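PDB 2OR0: hydroxylase, which is probably a flavin-dependent monooxygenase of the acyl-CoA dehydrogenase superfamily, using reduced flavin to insert one atom of molecular oxygen into its substrate. Local coordinates for residues E83-V88 with T259-G264; Q193-T198 with D211-G216; N306-S311 with A345-R350. All coordinates share one frame; numbering follows the deposited sequence.

Interaction 1 of 3, residues E83-V88 with T259-G264; sequences ETVMGV and TAAVIG
Val85 and Met86 meet the helix of Ala260 by different first torsions: Val85 sends CG1 away from its own backbone N (chi1 171°), whereas Met86, a selenomethionine, sets CG beside its N and then runs out fully extended. Both reach across a helix-helix contact between the N-terminal helical part of an acyl-CoA dehydrogenase-like fold, helix 78-91, and helix 250-277 of its C-terminal helical domain. The local axes approach to 7.4 Å with a signed crossing angle of -41°, a close approach at which Ala260, Ala261 and Gly264 present little bulk. Val85 CG1 lies over the backbone of the opposing helix, 3.5 Å from Ala261 N, and touches the methyl groups of both Ala260 and Ala261. Met86 passes along the other flank of Ala260. Its CG rests 3.3 Å from Ala260 O, and its terminal CE, at the end of the extended chain, lies near the CA and CB of the same alanine and 4.2 Å from Ile263 CD1. The methyl of Ala260 thus touches both Val85 CG1 and Met86 CG. All six touching residues are buried, and the side-chain contacts are apolar packing, with Ile313 and Arg309 of helix 292-324 closing over Met86. One helical turn after Ala260, Gly264 brings the two backbones together, its CA only 3.9 Å from that of Met86. There Gly264 CA makes a CH···O contact of 3.5 Å with Met86 O.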
ATOM      1  N   GLU A  83       8.280  -8.172  -0.116  1.00 27.11           N
ATOM      2  CA  GLU A  83       8.277  -9.318  -1.014  1.00 27.65           C
ATOM      3  C   GLU A  83       6.979 -10.104  -0.966  1.00 28.24           C
ATOM      4  O   GLU A  83       6.543 -10.657  -1.998  1.00 28.64           O
ATOM      5  CB  GLU A  83       9.477 -10.251  -0.723  1.00 28.43           C
ATOM      6  CG  GLU A  83      10.837  -9.643  -1.140  1.00 26.62           C
ATOM      7  CD  GLU A  83      12.073 -10.446  -0.650  1.00 28.78           C
ATOM      8  OE1 GLU A  83      11.949 -11.370   0.187  1.00 28.13           O
ATOM      9  OE2 GLU A  83      13.193 -10.107  -1.093  1.00 30.54           O
ATOM     10  N   THR A  84       6.375 -10.185   0.224  1.00 27.72           N
ATOM     11  CA  THR A  84       5.108 -10.893   0.367  1.00 27.79           C
ATOM     12  C   THR A  84       3.977 -10.159  -0.389  1.00 27.08           C
ATOM     13  O   THR A  84       3.198 -10.788  -1.098  1.00 27.91           O
ATOM     14  CB  THR A  84       4.715 -11.099   1.856  1.00 28.53           C
ATOM     15  OG1 THR A  84       5.843 -11.638   2.578  1.00 29.62           O
ATOM     16  CG2 THR A  84       3.526 -12.056   1.944  1.00 28.22           C
ATOM     17  N   VAL A  85       3.891  -8.846  -0.211  1.00 26.55           N
ATOM     18  CA  VAL A  85       2.942  -8.011  -0.954  1.00 26.23           C
ATOM     19  C   VAL A  85       3.122  -8.217  -2.476  1.00 26.87           C
ATOM     20  O   VAL A  85       2.155  -8.515  -3.191  1.00 25.97           O
ATOM     21  CB  VAL A  85       3.121  -6.537  -0.589  1.00 26.59           C
ATOM     22  CG1 VAL A  85       2.287  -5.627  -1.512  1.00 26.96           C
ATOM     23  CG2 VAL A  85       2.740  -6.293   0.884  1.00 23.58           C
HETATM   24  N   MSE A  86       4.366  -8.087  -2.950  1.00 26.89           N
HETATM   25  CA  MSE A  86       4.654  -8.318  -4.356  1.00 27.83           C
HETATM   26  C   MSE A  86       4.196  -9.691  -4.782  1.00 27.43           C
HETATM   27  O   MSE A  86       3.678  -9.846  -5.864  1.00 27.49           O
HETATM   28  CB  MSE A  86       6.137  -8.152  -4.655  1.00 26.90           C
HETATM   29  CG  MSE A  86       6.633  -6.763  -4.555  1.00 27.51           C
HETATM   30 SE   MSE A  86       8.584  -6.710  -4.822  0.80 31.78          SE
HETATM   31  CE  MSE A  86       8.992  -4.909  -4.291  1.00 23.82           C
ATOM     32  N   GLY A  87       4.377 -10.695  -3.925  1.00 27.93           N
ATOM     33  CA  GLY A  87       3.957 -12.044  -4.254  1.00 27.76           C
ATOM     34  C   GLY A  87       2.450 -12.180  -4.360  1.00 27.68           C
ATOM     35  O   GLY A  87       1.944 -12.821  -5.271  1.00 27.99           O
ATOM     36  N   VAL A  88       1.724 -11.575  -3.421  1.00 28.65           N
ATOM     37  CA  VAL A  88       0.240 -11.590  -3.453  1.00 28.04           C
ATOM     38  C   VAL A  88      -0.256 -10.806  -4.680  1.00 27.88           C
ATOM     39  O   VAL A  88      -1.145 -11.282  -5.420  1.00 28.57           O
ATOM     40  CB  VAL A  88      -0.389 -10.969  -2.172  1.00 27.74           C
ATOM     41  CG1 VAL A  88      -1.892 -11.009  -2.269  1.00 28.00           C
ATOM     42  CG2 VAL A  88       0.031 -11.715  -0.926  1.00 26.96           C
ATOM     43  N   THR A 259       3.677   0.817  -3.134  1.00 23.08           N
ATOM     44  CA  THR A 259       4.592   0.662  -4.271  1.00 23.34           C
ATOM     45  C   THR A 259       4.988  -0.802  -4.499  1.00 23.70           C
ATOM     46  O   THR A 259       5.044  -1.257  -5.645  1.00 24.12           O
ATOM     47  CB  THR A 259       5.787   1.595  -4.123  1.00 23.18           C
ATOM     48  OG1 THR A 259       5.275   2.920  -3.986  1.00 24.25           O
ATOM     49  CG2 THR A 259       6.709   1.543  -5.350  1.00 19.32           C
ATOM     50  N   ALA A 260       5.185  -1.571  -3.427  1.00 23.76           N
ATOM     51  CA  ALA A 260       5.351  -3.027  -3.589  1.00 22.85           C
ATOM     52  C   ALA A 260       4.180  -3.671  -4.334  1.00 23.67           C
ATOM     53  O   ALA A 260       4.384  -4.498  -5.224  1.00 23.69           O
ATOM     54  CB  ALA A 260       5.574  -3.714  -2.240  1.00 23.31           C
ATOM     55  N   ALA A 261       2.944  -3.293  -3.981  1.00 23.56           N
ATOM     56  CA  ALA A 261       1.760  -3.803  -4.672  1.00 22.59           C
ATOM     57  C   ALA A 261       1.799  -3.447  -6.142  1.00 22.31           C
ATOM     58  O   ALA A 261       1.608  -4.325  -6.963  1.00 23.46           O
ATOM     59  CB  ALA A 261       0.468  -3.289  -4.017  1.00 22.55           C
ATOM     60  N   VAL A 262       2.106  -2.189  -6.475  1.00 22.13           N
ATOM     61  CA  VAL A 262       2.248  -1.790  -7.876  1.00 22.13           C
ATOM     62  C   VAL A 262       3.334  -2.629  -8.605  1.00 22.74           C
ATOM     63  O   VAL A 262       3.124  -3.097  -9.724  1.00 21.70           O
ATOM     64  CB  VAL A 262       2.541  -0.286  -8.023  1.00 22.93           C
ATOM     65  CG1 VAL A 262       2.892   0.072  -9.485  1.00 21.39           C
ATOM     66  CG2 VAL A 262       1.310   0.556  -7.544  1.00 22.81           C
ATOM     67  N   ILE A 263       4.492  -2.808  -7.961  1.00 22.79           N
ATOM     68  CA  ILE A 263       5.549  -3.603  -8.558  1.00 22.84           C
ATOM     69  C   ILE A 263       5.125  -5.042  -8.835  1.00 22.20           C
ATOM     70  O   ILE A 263       5.330  -5.529  -9.931  1.00 22.65           O
ATOM     71  CB  ILE A 263       6.897  -3.490  -7.774  1.00 22.93           C
ATOM     72  CG1 ILE A 263       7.396  -2.027  -7.864  1.00 23.36           C
ATOM     73  CG2 ILE A 263       7.922  -4.418  -8.407  1.00 21.74           C
ATOM     74  CD1 ILE A 263       8.548  -1.641  -6.887  1.00 22.69           C
ATOM     75  N   GLY A 264       4.532  -5.708  -7.849  1.00 22.00           N
ATOM     76  CA  GLY A 264       4.063  -7.075  -8.020  1.00 21.43           C
ATOM     77  C   GLY A 264       2.943  -7.204  -9.034  1.00 22.22           C
ATOM     78  O   GLY A 264       2.843  -8.218  -9.754  1.00 21.88           O
TER

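Interaction 2 of 3, residues Q193-T198 with D211-G216; sequences QIVEDT and DLIVDG
Where Ile194 faces Leu212, the antiparallel strands 193-195 and 210-214 draw closest, their CA atoms 4.6 Å apart in a non-hydrogen-bonded pair. The two side chains lie side by side and point the same way, Ile194 CG1 against Leu212 CD2 at 3.7 Å, and the buried Leu212 continues inward onto Ala164 and Leu166 of strand 163-170. Next to this pair, Gln193 and Ile213 exchange two backbone hydrogen bonds, both in the carbonyl plane, the shorter being 2.8 Å from Ile213 N to Gln193 O. The face of Gln193, Val195 and Ile213 is more open to solvent, though its side chains still touch. There the exposed, extended Gln193 lays NE2 alongside Ile213 CB at 3.6 Å, and Val195 CG2 meets Ile213 CD1 at an oblique crossing. Val195 N donates to Asp211 O at 2.8 Å. Farther along, Thr198 turns back toward the partner strand. With chi1 at 54°, its OG1 sits between backbone N and carbonyl carbon, where it donates to Val195 O at 2.7 Å and accepts from Asp211 N at 3.0 Å in a nearly straight bond (168°). A water donating to both Thr198 O and Asp211 OD1 bridges the same corner, while Asp211 OD2 forms a salt bridge with Arg151. Strand 210-214 also pairs with 145-155, placing this short ribbon at the margin of the beta domain that lies between the helical domains in the acyl-CoA dehydrogenase fold.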
ATOM      1  N   GLN A 193     -20.022   5.497   7.952  1.00 32.27           N
ATOM      2  CA  GLN A 193     -20.860   4.962   6.901  1.00 34.09           C
ATOM      3  C   GLN A 193     -19.988   4.726   5.664  1.00 32.11           C
ATOM      4  O   GLN A 193     -19.233   5.598   5.255  1.00 31.41           O
ATOM      5  CB  GLN A 193     -22.006   5.961   6.576  1.00 33.28           C
ATOM      6  CG  GLN A 193     -22.889   5.560   5.377  1.00 37.95           C
ATOM      7  CD  GLN A 193     -23.548   6.747   4.605  1.00 39.30           C
ATOM      8  OE1 GLN A 193     -24.302   6.529   3.623  1.00 47.86           O
ATOM      9  NE2 GLN A 193     -23.268   7.983   5.034  1.00 43.93           N
ATOM     10  N   ILE A 194     -20.131   3.540   5.095  1.00 31.95           N
ATOM     11  CA  ILE A 194     -19.499   3.153   3.832  1.00 32.00           C
ATOM     12  C   ILE A 194     -20.481   3.560   2.729  1.00 31.74           C
ATOM     13  O   ILE A 194     -21.626   3.099   2.720  1.00 31.92           O
ATOM     14  CB  ILE A 194     -19.230   1.613   3.781  1.00 31.66           C
ATOM     15  CG1 ILE A 194     -18.193   1.189   4.843  1.00 32.64           C
ATOM     16  CG2 ILE A 194     -18.746   1.176   2.392  1.00 31.65           C
ATOM     17  CD1 ILE A 194     -18.044  -0.351   5.035  1.00 31.68           C
ATOM     18  N   VAL A 195     -20.059   4.438   1.827  1.00 31.69           N
ATOM     19  CA  VAL A 195     -20.949   4.892   0.743  1.00 31.17           C
ATOM     20  C   VAL A 195     -20.897   3.931  -0.450  1.00 31.90           C
ATOM     21  O   VAL A 195     -19.845   3.769  -1.076  1.00 31.90           O
ATOM     22  CB  VAL A 195     -20.647   6.344   0.344  1.00 30.76           C
ATOM     23  CG1 VAL A 195     -21.734   6.915  -0.592  1.00 30.83           C
ATOM     24  CG2 VAL A 195     -20.537   7.205   1.572  1.00 30.81           C
ATOM     25  N   GLU A 196     -22.030   3.290  -0.759  1.00 32.13           N
ATOM     26  CA  GLU A 196     -22.116   2.366  -1.902  1.00 33.59           C
ATOM     27  C   GLU A 196     -22.007   3.094  -3.244  1.00 32.76           C
ATOM     28  O   GLU A 196     -22.285   4.291  -3.336  1.00 31.75           O
ATOM     29  CB  GLU A 196     -23.425   1.535  -1.859  1.00 34.94           C
ATOM     30  CG  GLU A 196     -23.470   0.422  -0.795  1.00 40.09           C
ATOM     31  CD  GLU A 196     -22.215  -0.493  -0.799  1.00 45.07           C
ATOM     32  OE1 GLU A 196     -21.841  -1.030  -1.879  1.00 48.01           O
ATOM     33  OE2 GLU A 196     -21.607  -0.669   0.283  1.00 46.65           O
ATOM     34  N   ASP A 197     -21.589   2.362  -4.275  1.00 32.94           N
ATOM     35  CA  ASP A 197     -21.467   2.898  -5.651  1.00 33.31           C
ATOM     36  C   ASP A 197     -20.495   4.075  -5.810  1.00 31.49           C
ATOM     37  O   ASP A 197     -20.675   4.950  -6.652  1.00 31.83           O
ATOM     38  CB  ASP A 197     -22.864   3.209  -6.233  1.00 34.22           C
ATOM     39  CG  ASP A 197     -23.811   2.031  -6.095  1.00 39.46           C
ATOM     40  OD1 ASP A 197     -23.475   0.938  -6.606  1.00 44.14           O
ATOM     41  OD2 ASP A 197     -24.878   2.167  -5.443  1.00 45.40           O
ATOM     42  N   THR A 198     -19.449   4.086  -5.001  1.00 29.88           N
ATOM     43  CA  THR A 198     -18.462   5.150  -5.059  1.00 28.42           C
ATOM     44  C   THR A 198     -17.094   4.593  -5.550  1.00 28.43           C
ATOM     45  O   THR A 198     -16.079   5.269  -5.510  1.00 28.07           O
ATOM     46  CB  THR A 198     -18.299   5.800  -3.687  1.00 28.76           C
ATOM     47  OG1 THR A 198     -18.010   4.778  -2.711  1.00 26.14           O
ATOM     48  CG2 THR A 198     -19.592   6.591  -3.298  1.00 26.43           C
ATOM     49  N   ASP A 211     -15.952   5.316  -0.637  1.00 26.92           N
ATOM     50  CA  ASP A 211     -15.976   6.482   0.231  1.00 27.91           C
ATOM     51  C   ASP A 211     -16.516   6.112   1.614  1.00 28.31           C
ATOM     52  O   ASP A 211     -17.367   5.221   1.747  1.00 28.47           O
ATOM     53  CB  ASP A 211     -16.891   7.576  -0.354  1.00 27.76           C
ATOM     54  CG  ASP A 211     -16.287   8.283  -1.584  1.00 29.95           C
ATOM     55  OD1 ASP A 211     -15.280   7.800  -2.194  1.00 30.32           O
ATOM     56  OD2 ASP A 211     -16.844   9.338  -1.953  1.00 29.58           O
ATOM     57  N   LEU A 212     -16.039   6.824   2.626  1.00 28.89           N
ATOM     58  CA  LEU A 212     -16.583   6.756   3.980  1.00 28.55           C
ATOM     59  C   LEU A 212     -17.066   8.144   4.388  1.00 28.61           C
ATOM     60  O   LEU A 212     -16.406   9.136   4.097  1.00 27.98           O
ATOM     61  CB  LEU A 212     -15.494   6.330   4.985  1.00 28.90           C
ATOM     62  CG  LEU A 212     -14.691   5.021   4.887  1.00 30.25           C
ATOM     63  CD1 LEU A 212     -13.897   4.792   6.170  1.00 30.27           C
ATOM     64  CD2 LEU A 212     -15.549   3.799   4.577  1.00 31.78           C
ATOM     65  N   ILE A 213     -18.193   8.196   5.101  1.00 28.85           N
ATOM     66  CA  ILE A 213     -18.733   9.451   5.650  1.00 29.48           C
ATOM     67  C   ILE A 213     -18.871   9.373   7.176  1.00 29.38           C
ATOM     68  O   ILE A 213     -19.346   8.369   7.709  1.00 28.68           O
ATOM     69  CB  ILE A 213     -20.125   9.805   5.048  1.00 29.11           C
ATOM     70  CG1 ILE A 213     -19.956  10.362   3.635  1.00 30.19           C
ATOM     71  CG2 ILE A 213     -20.822  10.924   5.875  1.00 29.72           C
ATOM     72  CD1 ILE A 213     -21.296  10.657   2.932  1.00 30.55           C
ATOM     73  N   VAL A 214     -18.467  10.443   7.849  1.00 29.79           N
ATOM     74  CA  VAL A 214     -18.715  10.618   9.284  1.00 30.52           C
ATOM     75  C   VAL A 214     -19.508  11.923   9.487  1.00 31.41           C
ATOM     76  O   VAL A 214     -19.089  12.987   9.008  1.00 31.19           O
ATOM     77  CB  VAL A 214     -17.369  10.613  10.097  1.00 30.69           C
ATOM     78  CG1 VAL A 214     -17.628  10.761  11.601  1.00 31.39           C
ATOM     79  CG2 VAL A 214     -16.585   9.311   9.855  1.00 28.82           C
ATOM     80  N   ASP A 215     -20.650  11.834  10.181  1.00 32.20           N
ATOM     81  CA  ASP A 215     -21.518  13.005  10.434  1.00 33.06           C
ATOM     82  C   ASP A 215     -21.153  13.790  11.702  1.00 33.47           C
ATOM     83  O   ASP A 215     -21.334  15.020  11.751  1.00 34.12           O
ATOM     84  CB  ASP A 215     -23.007  12.602  10.490  1.00 33.24           C
ATOM     85  CG  ASP A 215     -23.622  12.424   9.109  1.00 34.95           C
ATOM     86  OD1 ASP A 215     -23.006  12.879   8.126  1.00 34.31           O
ATOM     87  OD2 ASP A 215     -24.715  11.806   9.001  1.00 36.83           O
ATOM     88  N   GLY A 216     -20.632  13.091  12.714  1.00 33.18           N
ATOM     89  CA  GLY A 216     -20.187  13.710  13.969  1.00 32.12           C
ATOM     90  C   GLY A 216     -19.978  12.625  15.017  1.00 32.37           C
ATOM     91  O   GLY A 216     -20.845  12.383  15.877  1.00 31.96           O
TER
HETATM   92  O   HOH W   1     -15.869   7.799  -5.035  1.00 30.66           O

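Interaction 3 of 3, residues N306-S311 with A345-R350; sequences NASRVS and AWRAVR
Arg347 reaches toward Ser308 where helices 292-324 and 331-356 run antiparallel in the C-terminal helical domain of the acyl-CoA dehydrogenase fold, their local axes 8.5 Å apart. Its CB starts the contact, 3.3 Å from Ser308 OG. With CG opposite the backbone N (chi1 -169°), the chain stays extended through CG, which still skirts the same hydroxyl at 3.8 Å. CD lies near Ser308 OG and, on another side, 4.0 Å from Ala307 CB. A bend at chi3 (-53°) turns the guanidinium back toward the serine, bringing NH1 to 3.3 Å from Ser308 OG in a long, bent hydrogen bond (138°) that lies tilted from the guanidinium plane. The edge of that group is turned to Ser308 CA. The hydroxyl is also bonded to Ala344 O, its stronger polar partner, so it links the helices at two points. On the side of the hydroxyl away from NH1, Ala348 CB lies 3.9 Å from Ser308 OG. Near the arginine tip, Ala307 O takes two donors from opposite faces of its plane: Ser311 N, and Ser311 OG at 2.8 Å.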
ATOM      1  N   ASN A 306      12.451  -5.320 -12.653  1.00 20.74           N
ATOM      2  CA  ASN A 306      13.396  -5.816 -11.623  1.00 20.97           C
ATOM      3  C   ASN A 306      14.109  -4.658 -10.946  1.00 20.89           C
ATOM      4  O   ASN A 306      14.241  -4.670  -9.734  1.00 21.83           O
ATOM      5  CB  ASN A 306      14.445  -6.792 -12.176  1.00 20.46           C
ATOM      6  CG  ASN A 306      15.522  -7.109 -11.141  1.00 21.67           C
ATOM      7  OD1 ASN A 306      16.575  -6.465 -11.100  1.00 24.74           O
ATOM      8  ND2 ASN A 306      15.222  -8.025 -10.263  1.00 21.54           N
ATOM      9  N   ALA A 307      14.562  -3.661 -11.720  1.00 21.13           N
ATOM     10  CA  ALA A 307      15.219  -2.495 -11.133  1.00 21.38           C
ATOM     11  C   ALA A 307      14.347  -1.809 -10.065  1.00 22.08           C
ATOM     12  O   ALA A 307      14.879  -1.291  -9.065  1.00 21.51           O
ATOM     13  CB  ALA A 307      15.674  -1.501 -12.169  1.00 21.47           C
ATOM     14  N   SER A 308      13.029  -1.843 -10.263  1.00 21.81           N
ATOM     15  CA  SER A 308      12.097  -1.224  -9.296  1.00 21.80           C
ATOM     16  C   SER A 308      12.002  -2.034  -8.020  1.00 22.07           C
ATOM     17  O   SER A 308      12.070  -1.464  -6.910  1.00 22.32           O
ATOM     18  CB  SER A 308      10.703  -1.053  -9.900  1.00 20.62           C
ATOM     19  OG  SER A 308      10.738  -0.123 -10.983  1.00 21.47           O
ATOM     20  N   ARG A 309      11.812  -3.346  -8.173  1.00 22.20           N
ATOM     21  CA  ARG A 309      11.746  -4.272  -7.039  1.00 23.93           C
ATOM     22  C   ARG A 309      12.989  -4.111  -6.135  1.00 24.56           C
ATOM     23  O   ARG A 309      12.847  -3.875  -4.930  1.00 25.81           O
ATOM     24  CB  ARG A 309      11.613  -5.723  -7.517  1.00 23.70           C
ATOM     25  CG  ARG A 309      11.902  -6.786  -6.412  1.00 24.81           C
ATOM     26  CD  ARG A 309      11.930  -8.213  -7.005  1.00 25.79           C
ATOM     27  NE  ARG A 309      10.581  -8.801  -7.109  1.00 25.35           N
ATOM     28  CZ  ARG A 309      10.034  -9.595  -6.197  1.00 25.38           C
ATOM     29  NH1 ARG A 309      10.726  -9.933  -5.111  1.00 26.53           N
ATOM     30  NH2 ARG A 309       8.806 -10.068  -6.378  1.00 23.07           N
ATOM     31  N   VAL A 310      14.183  -4.178  -6.722  1.00 24.49           N
ATOM     32  CA  VAL A 310      15.427  -4.166  -5.939  1.00 24.99           C
ATOM     33  C   VAL A 310      15.669  -2.819  -5.303  1.00 25.28           C
ATOM     34  O   VAL A 310      16.072  -2.757  -4.142  1.00 24.92           O
ATOM     35  CB  VAL A 310      16.700  -4.649  -6.738  1.00 24.96           C
ATOM     36  CG1 VAL A 310      16.442  -6.026  -7.399  1.00 25.78           C
ATOM     37  CG2 VAL A 310      17.105  -3.650  -7.767  1.00 28.35           C
ATOM     38  N   SER A 311      15.393  -1.750  -6.053  1.00 25.06           N
ATOM     39  CA  SER A 311      15.561  -0.388  -5.553  1.00 26.05           C
ATOM     40  C   SER A 311      14.715  -0.070  -4.341  1.00 24.92           C
ATOM     41  O   SER A 311      15.200   0.514  -3.384  1.00 25.49           O
ATOM     42  CB  SER A 311      15.222   0.616  -6.645  1.00 25.82           C
ATOM     43  OG  SER A 311      16.260   0.578  -7.580  1.00 31.32           O
ATOM     44  N   ALA A 345       7.716   2.957  -8.684  1.00 20.99           N
ATOM     45  CA  ALA A 345       6.347   2.780  -9.209  1.00 20.58           C
ATOM     46  C   ALA A 345       6.266   3.175 -10.696  1.00 19.43           C
ATOM     47  O   ALA A 345       5.743   2.420 -11.516  1.00 19.75           O
ATOM     48  CB  ALA A 345       5.323   3.579  -8.382  1.00 20.11           C
ATOM     49  N   TRP A 346       6.809   4.336 -11.036  1.00 18.73           N
ATOM     50  CA  TRP A 346       6.706   4.853 -12.381  1.00 20.53           C
ATOM     51  C   TRP A 346       7.437   3.960 -13.421  1.00 21.59           C
ATOM     52  O   TRP A 346       6.906   3.695 -14.507  1.00 21.32           O
ATOM     53  CB  TRP A 346       7.237   6.286 -12.454  1.00 20.02           C
ATOM     54  CG  TRP A 346       6.225   7.322 -11.927  1.00 22.87           C
ATOM     55  CD1 TRP A 346       5.883   7.571 -10.594  1.00 22.75           C
ATOM     56  CD2 TRP A 346       5.427   8.224 -12.716  1.00 21.13           C
ATOM     57  NE1 TRP A 346       4.951   8.606 -10.534  1.00 21.63           N
ATOM     58  CE2 TRP A 346       4.642   9.001 -11.814  1.00 23.21           C
ATOM     59  CE3 TRP A 346       5.317   8.467 -14.097  1.00 21.96           C
ATOM     60  CZ2 TRP A 346       3.766   9.994 -12.253  1.00 21.99           C
ATOM     61  CZ3 TRP A 346       4.424   9.464 -14.539  1.00 22.06           C
ATOM     62  CH2 TRP A 346       3.667  10.209 -13.613  1.00 22.06           C
ATOM     63  N   ARG A 347       8.647   3.525 -13.061  1.00 21.34           N
ATOM     64  CA  ARG A 347       9.481   2.667 -13.904  1.00 21.43           C
ATOM     65  C   ARG A 347       8.738   1.376 -14.259  1.00 20.54           C
ATOM     66  O   ARG A 347       8.722   0.965 -15.408  1.00 20.61           O
ATOM     67  CB  ARG A 347      10.831   2.359 -13.195  1.00 20.46           C
ATOM     68  CG  ARG A 347      11.903   1.693 -14.105  1.00 24.18           C
ATOM     69  CD  ARG A 347      13.216   1.429 -13.326  1.00 20.45           C
ATOM     70  NE  ARG A 347      13.710   2.647 -12.664  1.00 22.18           N
ATOM     71  CZ  ARG A 347      13.678   2.878 -11.349  1.00 20.51           C
ATOM     72  NH1 ARG A 347      13.206   1.971 -10.500  1.00 21.82           N
ATOM     73  NH2 ARG A 347      14.132   4.017 -10.882  1.00 20.21           N
ATOM     74  N   ALA A 348       8.123   0.769 -13.260  1.00 19.61           N
ATOM     75  CA  ALA A 348       7.452  -0.516 -13.390  1.00 19.37           C
ATOM     76  C   ALA A 348       6.195  -0.360 -14.233  1.00 19.90           C
ATOM     77  O   ALA A 348       5.944  -1.153 -15.144  1.00 19.82           O
ATOM     78  CB  ALA A 348       7.117  -1.043 -12.019  1.00 19.05           C
ATOM     79  N   VAL A 349       5.426   0.696 -13.980  1.00 19.80           N
ATOM     80  CA  VAL A 349       4.232   0.930 -14.803  1.00 19.51           C
ATOM     81  C   VAL A 349       4.563   1.209 -16.274  1.00 20.71           C
ATOM     82  O   VAL A 349       3.923   0.632 -17.165  1.00 19.12           O
ATOM     83  CB  VAL A 349       3.283   1.992 -14.214  1.00 19.23           C
ATOM     84  CG1 VAL A 349       2.085   2.190 -15.151  1.00 17.69           C
ATOM     85  CG2 VAL A 349       2.807   1.545 -12.819  1.00 16.99           C
ATOM     86  N   ARG A 350       5.548   2.070 -16.528  1.00 21.89           N
ATOM     87  CA  ARG A 350       5.955   2.322 -17.900  1.00 24.23           C
ATOM     88  C   ARG A 350       6.396   1.036 -18.631  1.00 23.41           C
ATOM     89  O   ARG A 350       6.128   0.880 -19.831  1.00 23.56           O
ATOM     90  CB  ARG A 350       7.085   3.344 -17.989  1.00 24.42           C
ATOM     91  CG  ARG A 350       6.628   4.813 -17.788  1.00 28.14           C
ATOM     92  CD  ARG A 350       7.733   5.797 -18.228  1.00 28.23           C
ATOM     93  NE  ARG A 350       7.369   7.181 -17.907  1.00 35.31           N
ATOM     94  CZ  ARG A 350       7.842   7.859 -16.863  1.00 37.12           C
ATOM     95  NH1 ARG A 350       8.717   7.275 -16.035  1.00 35.75           N
ATOM     96  NH2 ARG A 350       7.445   9.123 -16.644  1.00 36.26           N
TER

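Interactions 1 and 3 form one continuous piece of helical packing, with centres 11 Å apart. Helix 250-277 bears on both partners of interaction 3: Ile263 CD1 meets Ser308 O at 3.5 Å, and Val262 CG1 meets Val349 CG2 at 3.6 Å. From the first helix of interaction 1, Met86 SE packs 3.5 Å from Arg309 CZ, so helix 78-91 of the N-terminal helical part is tied to the same bundle. Interaction 2 stands apart in the beta domain, its centre 28 Å from that of interaction 1 and 34 Å from that of interaction 3, on the opposite side of the chain's centre from interaction 3. Along the chain it is nested inside the loop that interaction 1 closes, consistent with a beta domain inserted between two helical parts.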